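Local coordinates for protein kcn28 (Kitasatospora, PDB 6J31) that is a GT-B-fold protein of the erythromycin biosynthesis CIII-like family, built from two parallel-sheet domains, with no precise role assigned to it, at residues 246-251 against 348-353; 251-254 against 258-261. All coordinates share one frame; numbering follows the deposited sequence.

Overall arrangement
Both contacts sit in the C-terminal parallel-sheet domain of this GT-B protein and use helix 243-253, with Glu251 common to the two. In interaction 1 the helix meets the start of helix 350-362, nearly a hundred residues further on; in interaction 2 its last turn meets strand 259-264, the next element along the chain. The centres lie about 10 Å apart, and the contacts join directly: CG1 of Val252 meets CD1 of Leu353 at 3.9 Å, and CD2 of Leu261 reaches the backbone O of Cys249 at 3.8 Å. Helix 243-253 is thus secured to the sheet and to a neighbouring helix. Neither contact includes a residue of the ligand pocket.

Interaction 1: 246-251 against 348-353; sequences YETCVE and VTPDRL
Thr248 presents its methyl group to Pro350 and keeps its hydroxyl for its own helix, where OG1 is hydrogen-bonded to the backbone O of Pro244. This division follows from the first torsion: with chi1 at -53°, OG1 lies beside the backbone N, and CG2 stands anti to that nitrogen and faces the second helix. There Thr248 CG2 meets the pyrrolidine ring of Pro350 at CG, 4.0 Å away, and CA of the same residue lies almost as close. The two side chains cross at about a right angle, and the contact between them is wholly apolar. One turn further along, Glu251 reaches the same ring from a different direction. Its chain is extended, with CG anti to the backbone N (chi1 168°), which carries the carboxylate out to the proline. Glu251 OE2 is 3.3 Å from Pro350 CG, and Glu251 CD is 3.6 Å from the same carbon. Pro350 opens helix 350-362 just after the N-cap residue Thr349, whose O accepts the bond from Leu353 N at 2.8 Å. A proline suits this first turn, where its missing N-H costs no helical bond. No hydrogen bond or salt bridge spans the two segments, which meet through van der Waals packing on one proline ring; Val252 of helix 243-253 packs on Pro350 and Leu353. The N-terminal end of helix 350-362 lies nearby and may modestly favour the negative charge of Glu251.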
ATOM      1  N   TYR A 246       6.535   5.179  21.983  1.00 80.27           N
ATOM      2  CA  TYR A 246       5.207   5.333  22.572  1.00 82.96           C
ATOM      3  C   TYR A 246       5.288   6.083  23.894  1.00 80.16           C
ATOM      4  O   TYR A 246       4.410   6.892  24.219  1.00 80.00           O
ATOM      5  CB  TYR A 246       4.555   3.964  22.776  1.00 89.79           C
ATOM      6  CG  TYR A 246       4.196   3.260  21.489  1.00 97.12           C
ATOM      7  CD1 TYR A 246       3.857   3.984  20.355  1.00100.84           C
ATOM      8  CD2 TYR A 246       4.173   1.872  21.412  1.00100.85           C
ATOM      9  CE1 TYR A 246       3.523   3.352  19.177  1.00104.33           C
ATOM     10  CE2 TYR A 246       3.843   1.228  20.235  1.00104.32           C
ATOM     11  CZ  TYR A 246       3.515   1.974  19.122  1.00108.58           C
ATOM     12  OH  TYR A 246       3.180   1.347  17.946  1.00117.47           O
ATOM     13  N   GLU A 247       6.328   5.806  24.677  1.00 78.80           N
ATOM     14  CA  GLU A 247       6.528   6.527  25.927  1.00 78.97           C
ATOM     15  C   GLU A 247       6.852   7.997  25.684  1.00 77.64           C
ATOM     16  O   GLU A 247       6.400   8.866  26.437  1.00 77.64           O
ATOM     17  CB  GLU A 247       7.598   5.825  26.759  1.00 81.10           C
ATOM     18  CG  GLU A 247       7.094   4.538  27.383  1.00 82.76           C
ATOM     19  CD  GLU A 247       8.021   4.026  28.457  1.00 84.83           C
ATOM     20  OE1 GLU A 247       7.669   4.095  29.657  1.00 86.25           O
ATOM     21  OE2 GLU A 247       9.123   3.573  28.083  1.00 84.78           O
ATOM     22  N   THR A 248       7.618   8.304  24.638  1.00 76.93           N
ATOM     23  CA  THR A 248       7.821   9.705  24.277  1.00 77.09           C
ATOM     24  C   THR A 248       6.504  10.380  23.899  1.00 77.39           C
ATOM     25  O   THR A 248       6.271  11.542  24.251  1.00 77.96           O
ATOM     26  CB  THR A 248       8.828   9.812  23.135  1.00 76.61           C
ATOM     27  OG1 THR A 248      10.021   9.098  23.486  1.00 76.84           O
ATOM     28  CG2 THR A 248       9.179  11.265  22.875  1.00 76.47           C
ATOM     29  N   CYS A 249       5.626   9.663  23.188  1.00 77.28           N
ATOM     30  CA  CYS A 249       4.348  10.245  22.783  1.00 78.39           C
ATOM     31  C   CYS A 249       3.474  10.577  23.988  1.00 80.79           C
ATOM     32  O   CYS A 249       2.904  11.672  24.068  1.00 81.67           O
ATOM     33  CB  CYS A 249       3.620   9.298  21.826  1.00 77.07           C
ATOM     34  SG  CYS A 249       4.438   9.082  20.223  1.00 75.48           S
ATOM     35  N   VAL A 250       3.350   9.647  24.940  1.00 82.58           N
ATOM     36  CA  VAL A 250       2.591   9.958  26.150  1.00 85.42           C
ATOM     37  C   VAL A 250       3.291  11.060  26.936  1.00 87.07           C
ATOM     38  O   VAL A 250       2.642  11.963  27.475  1.00 88.11           O
ATOM     39  CB  VAL A 250       2.341   8.696  27.002  1.00 87.19           C
ATOM     40  CG1 VAL A 250       1.391   7.755  26.285  1.00 87.24           C
ATOM     41  CG2 VAL A 250       3.627   7.981  27.333  1.00 87.93           C
ATOM     42  N   GLU A 251       4.626  11.019  26.995  1.00 87.66           N
ATOM     43  CA  GLU A 251       5.372  12.078  27.673  1.00 89.43           C
ATOM     44  C   GLU A 251       5.085  13.438  27.046  1.00 88.15           C
ATOM     45  O   GLU A 251       5.066  14.459  27.742  1.00 88.58           O
ATOM     46  CB  GLU A 251       6.871  11.783  27.631  1.00 91.40           C
ATOM     47  CG  GLU A 251       7.743  12.962  28.050  1.00 93.33           C
ATOM     48  CD  GLU A 251       9.226  12.666  27.959  1.00 94.45           C
ATOM     49  OE1 GLU A 251       9.588  11.537  27.566  1.00 94.15           O
ATOM     50  OE2 GLU A 251      10.032  13.569  28.267  1.00 95.33           O
ATOM     51  N   VAL A 348      14.296  11.234  17.758  1.00 82.91           N
ATOM     52  CA  VAL A 348      13.300  12.256  18.064  1.00 81.35           C
ATOM     53  C   VAL A 348      13.264  12.530  19.565  1.00 81.33           C
ATOM     54  O   VAL A 348      13.340  11.612  20.392  1.00 81.31           O
ATOM     55  CB  VAL A 348      11.915  11.855  17.520  1.00 80.01           C
ATOM     56  CG1 VAL A 348      11.434  10.541  18.130  1.00 79.54           C
ATOM     57  CG2 VAL A 348      10.908  12.980  17.740  1.00 79.57           C
ATOM     58  N   THR A 349      13.163  13.836  19.930  1.00 81.49           N
ATOM     59  CA  THR A 349      13.112  14.451  21.247  1.00 82.54           C
ATOM     60  C   THR A 349      11.673  14.805  21.624  1.00 84.02           C
ATOM     61  O   THR A 349      10.843  15.052  20.743  1.00 83.93           O
ATOM     62  CB  THR A 349      13.993  15.715  21.239  1.00 81.44           C
ATOM     63  OG1 THR A 349      15.360  15.351  21.470  1.00 81.40           O
ATOM     64  CG2 THR A 349      13.557  16.764  22.262  1.00 81.19           C
ATOM     65  N   PRO A 350      11.330  14.816  22.922  1.00 86.58           N
ATOM     66  CA  PRO A 350       9.966  15.226  23.308  1.00 88.20           C
ATOM     67  C   PRO A 350       9.576  16.619  22.833  1.00 90.22           C
ATOM     68  O   PRO A 350       8.448  16.803  22.361  1.00 89.89           O
ATOM     69  CB  PRO A 350      10.004  15.127  24.839  1.00 87.88           C
ATOM     70  CG  PRO A 350      10.995  14.046  25.100  1.00 87.18           C
ATOM     71  CD  PRO A 350      12.063  14.217  24.052  1.00 87.06           C
ATOM     72  N   ASP A 351      10.462  17.612  22.950  1.00 92.20           N
ATOM     73  CA  ASP A 351      10.144  18.928  22.399  1.00 93.71           C
ATOM     74  C   ASP A 351      10.107  18.905  20.876  1.00 92.93           C
ATOM     75  O   ASP A 351       9.262  19.571  20.267  1.00 93.24           O
ATOM     76  CB  ASP A 351      11.109  20.000  22.906  1.00 96.39           C
ATOM     77  CG  ASP A 351      10.588  20.702  24.148  1.00 99.67           C
ATOM     78  OD1 ASP A 351       9.466  20.368  24.592  1.00100.73           O
ATOM     79  OD2 ASP A 351      11.281  21.607  24.663  1.00101.20           O
ATOM     80  N   ARG A 352      11.021  18.171  20.239  1.00 92.02           N
ATOM     81  CA  ARG A 352      11.010  18.100  18.780  1.00 91.09           C
ATOM     82  C   ARG A 352       9.704  17.500  18.272  1.00 87.50           C
ATOM     83  O   ARG A 352       9.082  18.033  17.346  1.00 87.36           O
ATOM     84  CB  ARG A 352      12.185  17.255  18.288  1.00 93.41           C
ATOM     85  CG  ARG A 352      13.516  17.951  18.105  1.00 95.72           C
ATOM     86  CD  ARG A 352      14.514  16.892  17.650  1.00 96.84           C
ATOM     87  NE  ARG A 352      14.126  16.231  16.404  1.00 98.01           N
ATOM     88  CZ  ARG A 352      14.687  15.112  15.954  1.00 99.45           C
ATOM     89  NH1 ARG A 352      14.265  14.563  14.819  1.00 99.87           N
ATOM     90  NH2 ARG A 352      15.676  14.539  16.629  1.00 99.88           N
ATOM     91  N   LEU A 353       9.278  16.378  18.861  1.00 84.01           N
ATOM     92  CA  LEU A 353       8.014  15.772  18.452  1.00 80.70           C
ATOM     93  C   LEU A 353       6.843  16.699  18.751  1.00 80.54           C
ATOM     94  O   LEU A 353       5.910  16.812  17.949  1.00 79.87           O
ATOM     95  CB  LEU A 353       7.830  14.411  19.141  1.00 78.69           C
ATOM     96  CG  LEU A 353       6.596  13.511  18.911  1.00 76.97           C
ATOM     97  CD1 LEU A 353       5.305  14.001  19.576  1.00 76.89           C
ATOM     98  CD2 LEU A 353       6.372  13.281  17.422  1.00 76.23           C
TER

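Interaction 2: 251-254 against 258-261; sequences EVFA and DWHL
Helix 243-253 ends beside the strand that follows it after a short connection, and the closest pair of CA atoms across the two segments, those of Phe253 and Leu261, is 6.5 Å apart. The Phe253 ring fills the space between helix and strand. Its chi1 of -72° sets CG opposite the carbonyl carbon and beside the backbone N, bringing the ring to Trp259 and Leu261. These alternate residues of the strand both point their CB toward the helix segment. At the ring's edge, near its plane, Phe253 CE2 meets Trp259 CE3 at 3.6 Å; the two six-membered rings are inclined at 59°, their centroids 5.8 Å apart. Leu261 crosses the phenyl at about a right angle. Its CD2 packs on Phe253 CD1 at 3.8 Å, while Leu261 CD1 stands over one ring face, offset toward the rim, and Val252 CG1 lies over the opposite face. Beyond it, the indole of Trp259 also touches Val357 and Ala361 of helix 350-362. Such apolar packing of a helix against its sheet is characteristic of a beta-alpha-beta crossover, here strand 229-234, helix 243-253 and strand 259-264 of the Rossmann-like C-terminal domain.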
ATOM      1  N   GLU A 251       4.626  11.019  26.995  1.00 87.66           N
ATOM      2  CA  GLU A 251       5.372  12.078  27.673  1.00 89.43           C
ATOM      3  C   GLU A 251       5.085  13.438  27.046  1.00 88.15           C
ATOM      4  O   GLU A 251       5.066  14.459  27.742  1.00 88.58           O
ATOM      5  CB  GLU A 251       6.871  11.783  27.631  1.00 91.40           C
ATOM      6  CG  GLU A 251       7.743  12.962  28.050  1.00 93.33           C
ATOM      7  CD  GLU A 251       9.226  12.666  27.959  1.00 94.45           C
ATOM      8  OE1 GLU A 251       9.588  11.537  27.566  1.00 94.15           O
ATOM      9  OE2 GLU A 251      10.032  13.569  28.267  1.00 95.33           O
ATOM     10  N   VAL A 252       4.901  13.478  25.727  1.00 85.92           N
ATOM     11  CA  VAL A 252       4.605  14.742  25.058  1.00 84.34           C
ATOM     12  C   VAL A 252       3.176  15.179  25.347  1.00 83.65           C
ATOM     13  O   VAL A 252       2.926  16.318  25.762  1.00 85.13           O
ATOM     14  CB  VAL A 252       4.859  14.621  23.545  1.00 83.54           C
ATOM     15  CG1 VAL A 252       4.236  15.797  22.813  1.00 83.16           C
ATOM     16  CG2 VAL A 252       6.350  14.548  23.267  1.00 82.93           C
ATOM     17  N   PHE A 253       2.211  14.289  25.119  1.00 81.91           N
ATOM     18  CA  PHE A 253       0.812  14.683  25.232  1.00 81.58           C
ATOM     19  C   PHE A 253       0.339  14.755  26.679  1.00 85.54           C
ATOM     20  O   PHE A 253      -0.619  15.477  26.976  1.00 86.59           O
ATOM     21  CB  PHE A 253      -0.045  13.728  24.404  1.00 77.67           C
ATOM     22  CG  PHE A 253       0.115  13.934  22.927  1.00 74.63           C
ATOM     23  CD1 PHE A 253       1.070  13.226  22.213  1.00 72.64           C
ATOM     24  CD2 PHE A 253      -0.654  14.868  22.260  1.00 73.52           C
ATOM     25  CE1 PHE A 253       1.235  13.429  20.860  1.00 71.09           C
ATOM     26  CE2 PHE A 253      -0.491  15.075  20.907  1.00 72.10           C
ATOM     27  CZ  PHE A 253       0.452  14.352  20.206  1.00 71.14           C
ATOM     28  N   ALA A 254       0.974  14.014  27.581  1.00 88.36           N
ATOM     29  CA  ALA A 254       0.936  14.364  28.996  1.00 91.34           C
ATOM     30  C   ALA A 254       1.861  15.543  29.244  1.00 92.26           C
ATOM     31  O   ALA A 254       3.073  15.406  29.070  1.00 93.29           O
ATOM     32  CB  ALA A 254       1.348  13.182  29.867  1.00 92.18           C
ATOM     33  N   ASP A 258      -5.603  19.929  26.752  1.00 90.37           N
ATOM     34  CA  ASP A 258      -6.454  20.472  25.696  1.00 91.12           C
ATOM     35  C   ASP A 258      -6.294  19.589  24.466  1.00 86.89           C
ATOM     36  O   ASP A 258      -7.107  19.640  23.539  1.00 85.79           O
ATOM     37  CB  ASP A 258      -6.118  21.931  25.365  1.00 94.60           C
ATOM     38  CG  ASP A 258      -6.184  22.831  26.577  1.00 97.78           C
ATOM     39  OD1 ASP A 258      -6.962  22.519  27.501  1.00 98.82           O
ATOM     40  OD2 ASP A 258      -5.452  23.843  26.607  1.00 98.89           O
ATOM     41  N   TRP A 259      -5.251  18.764  24.466  1.00 83.61           N
ATOM     42  CA  TRP A 259      -5.020  17.766  23.436  1.00 80.03           C
ATOM     43  C   TRP A 259      -5.432  16.412  23.987  1.00 77.05           C
ATOM     44  O   TRP A 259      -5.233  16.132  25.173  1.00 77.55           O
ATOM     45  CB  TRP A 259      -3.547  17.715  23.016  1.00 79.67           C
ATOM     46  CG  TRP A 259      -3.141  18.689  21.958  1.00 78.70           C
ATOM     47  CD1 TRP A 259      -2.829  20.004  22.130  1.00 78.52           C
ATOM     48  CD2 TRP A 259      -2.977  18.415  20.563  1.00 77.83           C
ATOM     49  NE1 TRP A 259      -2.492  20.571  20.925  1.00 78.39           N
ATOM     50  CE2 TRP A 259      -2.575  19.616  19.947  1.00 77.70           C
ATOM     51  CE3 TRP A 259      -3.139  17.274  19.772  1.00 77.11           C
ATOM     52  CZ2 TRP A 259      -2.331  19.706  18.578  1.00 76.51           C
ATOM     53  CZ3 TRP A 259      -2.898  17.366  18.416  1.00 76.29           C
ATOM     54  CH2 TRP A 259      -2.499  18.573  17.833  1.00 76.18           C
ATOM     55  N   HIS A 260      -6.011  15.575  23.134  1.00 73.58           N
ATOM     56  CA  HIS A 260      -6.285  14.193  23.492  1.00 69.51           C
ATOM     57  C   HIS A 260      -5.541  13.281  22.534  1.00 64.92           C
ATOM     58  O   HIS A 260      -5.667  13.418  21.312  1.00 63.68           O
ATOM     59  CB  HIS A 260      -7.777  13.866  23.477  1.00 69.96           C
ATOM     60  CG  HIS A 260      -8.086  12.508  24.024  1.00 70.73           C
ATOM     61  ND1 HIS A 260      -8.128  12.244  25.377  1.00 71.11           N
ATOM     62  CD2 HIS A 260      -8.335  11.330  23.405  1.00 70.13           C
ATOM     63  CE1 HIS A 260      -8.407  10.967  25.566  1.00 70.91           C
ATOM     64  NE2 HIS A 260      -8.536  10.390  24.385  1.00 70.26           N
ATOM     65  N   LEU A 261      -4.764  12.359  23.092  1.00 62.64           N
ATOM     66  CA  LEU A 261      -3.950  11.435  22.318  1.00 59.55           C
ATOM     67  C   LEU A 261      -4.648  10.085  22.221  1.00 55.52           C
ATOM     68  O   LEU A 261      -5.051   9.513  23.239  1.00 54.39           O
ATOM     69  CB  LEU A 261      -2.571  11.274  22.958  1.00 60.50           C
ATOM     70  CG  LEU A 261      -1.754  10.033  22.596  1.00 59.32           C
ATOM     71  CD1 LEU A 261      -1.443   9.998  21.113  1.00 58.56           C
ATOM     72  CD2 LEU A 261      -0.471  10.008  23.404  1.00 60.32           C
TER